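PDB 6OTU: glucose-6-phosphate isomerase from Chlamydia trachomatis D/UW-3/CX, which catalyses the reversible isomerisation of glucose-6-phosphate to fructose-6-phosphate. Local coordinates for the interface of chains A and B. Sequence-based numbering; all coordinates share one arbitrary frame. Chains: chain A/B, Glucose-6-phosphate isomerase.

The interface of chains A and B. Residues chain A 409, 411-414, 422-423; chain B 189-190.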
ATOM      1  N   ASN A 409      -5.988 -19.803 -12.006  1.00 43.10           N
ATOM      2  CA  ASN A 409      -5.139 -19.681 -10.836  1.00 36.85           C
ATOM      3  C   ASN A 409      -3.780 -20.344 -11.083  1.00 38.23           C
ATOM      4  O   ASN A 409      -3.571 -21.088 -12.059  1.00 34.11           O
ATOM      5  CB  ASN A 409      -5.836 -20.261  -9.602  1.00 38.67           C
ATOM      6  CG  ASN A 409      -6.148 -21.740  -9.729  1.00 39.05           C
ATOM      7  OD1 ASN A 409      -5.243 -22.574  -9.839  1.00 44.51           O
ATOM      8  ND2 ASN A 409      -7.440 -22.081  -9.676  1.00 37.11           N
ATOM      9  N   ARG A 411      -2.060 -22.242  -8.597  1.00 34.89           N
ATOM     10  CA  ARG A 411      -1.704 -23.380  -7.769  1.00 33.96           C
ATOM     11  C   ARG A 411      -2.571 -24.608  -7.996  1.00 40.55           C
ATOM     12  O   ARG A 411      -2.299 -25.642  -7.384  1.00 40.05           O
ATOM     13  CB  ARG A 411      -1.752 -22.980  -6.302  1.00 33.84           C
ATOM     14  CG  ARG A 411      -0.669 -21.979  -5.960  1.00 38.90           C
ATOM     15  CD  ARG A 411      -0.762 -21.591  -4.528  1.00 33.21           C
ATOM     16  NE  ARG A 411       0.044 -20.419  -4.245  1.00 33.64           N
ATOM     17  CZ  ARG A 411       1.216 -20.461  -3.620  1.00 36.72           C
ATOM     18  NH1 ARG A 411       1.716 -21.626  -3.225  1.00 35.38           N
ATOM     19  NH2 ARG A 411       1.885 -19.337  -3.386  1.00 36.21           N
ATOM     20  N   GLY A 412      -3.602 -24.519  -8.835  1.00 34.82           N
ATOM     21  CA  GLY A 412      -4.400 -25.678  -9.182  1.00 35.56           C
ATOM     22  C   GLY A 412      -5.458 -26.096  -8.184  1.00 36.02           C
ATOM     23  O   GLY A 412      -6.072 -27.146  -8.384  1.00 38.97           O
ATOM     24  N   LEU A 413      -5.691 -25.333  -7.109  1.00 39.10           N
ATOM     25  CA  LEU A 413      -6.727 -25.674  -6.137  1.00 43.31           C
ATOM     26  C   LEU A 413      -7.949 -24.789  -6.362  1.00 45.14           C
ATOM     27  O   LEU A 413      -7.848 -23.557  -6.337  1.00 42.49           O
ATOM     28  CB  LEU A 413      -6.247 -25.532  -4.693  1.00 38.27           C
ATOM     29  CG  LEU A 413      -7.447 -25.715  -3.742  1.00 38.21           C
ATOM     30  CD1 LEU A 413      -7.860 -27.176  -3.668  1.00 39.25           C
ATOM     31  CD2 LEU A 413      -7.218 -25.171  -2.341  1.00 41.14           C
ATOM     32  N   ASP A 414      -9.097 -25.419  -6.576  1.00 43.74           N
ATOM     33  CA  ASP A 414     -10.324 -24.687  -6.844  1.00 40.06           C
ATOM     34  C   ASP A 414     -11.499 -25.614  -6.563  1.00 45.36           C
ATOM     35  O   ASP A 414     -11.325 -26.791  -6.238  1.00 49.09           O
ATOM     36  CB  ASP A 414     -10.347 -24.138  -8.281  1.00 39.50           C
ATOM     37  CG  ASP A 414     -11.146 -22.840  -8.402  1.00 41.03           C
ATOM     38  OD1 ASP A 414     -12.044 -22.614  -7.560  1.00 44.12           O
ATOM     39  OD2 ASP A 414     -10.891 -22.055  -9.344  1.00 40.84           O
ATOM     40  N   SER A 422     -14.058 -20.647  -8.293  1.00 42.43           N
ATOM     41  CA  SER A 422     -13.656 -19.403  -7.647  1.00 36.19           C
ATOM     42  C   SER A 422     -12.725 -18.572  -8.531  1.00 37.52           C
ATOM     43  O   SER A 422     -12.779 -17.341  -8.490  1.00 45.80           O
ATOM     44  CB  SER A 422     -12.999 -19.711  -6.300  1.00 39.63           C
ATOM     45  OG  SER A 422     -13.983 -19.977  -5.306  1.00 42.37           O
ATOM     46  N   SER A 423     -11.871 -19.209  -9.337  1.00 34.53           N
ATOM     47  CA  SER A 423     -11.143 -18.449 -10.349  1.00 34.02           C
ATOM     48  C   SER A 423     -12.104 -17.633 -11.213  1.00 36.95           C
ATOM     49  O   SER A 423     -11.855 -16.449 -11.483  1.00 35.15           O
ATOM     50  CB  SER A 423     -10.293 -19.382 -11.216  1.00 37.58           C
ATOM     51  OG  SER A 423      -9.172 -19.878 -10.497  1.00 43.43           O
TER
ATOM     52  N   PRO B 189      -8.669 -18.483  -5.053  1.00 38.65           N
ATOM     53  CA  PRO B 189      -8.332 -19.709  -4.314  1.00 34.94           C
ATOM     54  C   PRO B 189      -6.838 -19.919  -4.132  1.00 37.19           C
ATOM     55  O   PRO B 189      -6.445 -20.783  -3.335  1.00 31.91           O
ATOM     56  CB  PRO B 189      -8.945 -20.812  -5.179  1.00 32.44           C
ATOM     57  CG  PRO B 189      -8.875 -20.245  -6.565  1.00 35.98           C
ATOM     58  CD  PRO B 189      -9.160 -18.774  -6.407  1.00 32.45           C
ATOM     59  N   ASP B 190      -5.997 -19.175  -4.853  1.00 32.57           N
ATOM     60  CA  ASP B 190      -4.564 -19.266  -4.611  1.00 33.87           C
ATOM     61  C   ASP B 190      -4.232 -18.819  -3.196  1.00 33.96           C
ATOM     62  O   ASP B 190      -3.269 -19.314  -2.599  1.00 35.85           O
ATOM     63  CB  ASP B 190      -3.800 -18.449  -5.656  1.00 32.34           C
ATOM     64  CG  ASP B 190      -3.673 -19.181  -6.981  1.00 37.58           C
ATOM     65  OD1 ASP B 190      -3.814 -20.423  -6.992  1.00 37.98           O
ATOM     66  OD2 ASP B 190      -3.442 -18.521  -8.016  1.00 35.95           O
TER
HETATM   67  O   HOH W   1      -5.122 -22.595  -6.320  1.00 29.56           O
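The ring of B:Pro189 sits against A:Asp414, A:Ser422 and A:Ser423 and forms the apolar centre of this patch. CG of B:Pro189 lies 3.9 Å from the carboxylate carbon CG of A:Asp414. CD of B:Pro189 packs against CB of A:Ser422 at 4.0 Å. The ring also crosses the side chain of A:Asn409 at about a right angle, and its CB reaches the backbone O of A:Leu413.

The polar groups behind the ring are tied together within chain A. A:Asp414 caps the start of helix 422-439: OD1 accepts from N of A:Ser422, and OD2 accepts from both N and OG of A:Ser423. ND2 of A:Asn409 donates to OG of A:Ser423 at 2.9 Å. OD1 of A:Asn409 accepts from N of A:Gly412 at 2.7 Å, which holds the amide at both ends and probably steadies the loop.

At the rim, N of A:Arg411 donates to the carboxylate OD1 of B:Asp190 at 3.0 Å. The donor is on the syn side, 34° out of the carboxylate plane. In B:Asp190, chi1 -79° sets CG beside the backbone N and turns the carboxylate toward the A:Arg411 loop. CB of A:Asn409 meets both carboxylate oxygens. The amide and carboxylate planes are 78° apart. A water 2.6 Å from OD1 of B:Asp190 links it to N and O of A:Leu413.

The start of helix 189-196 of chain B thus docks on a chain A loop and helix start. This is a small part of the two-fold dimer interface typical of the family. The patch centre is about 17 Å from active-site A:His386.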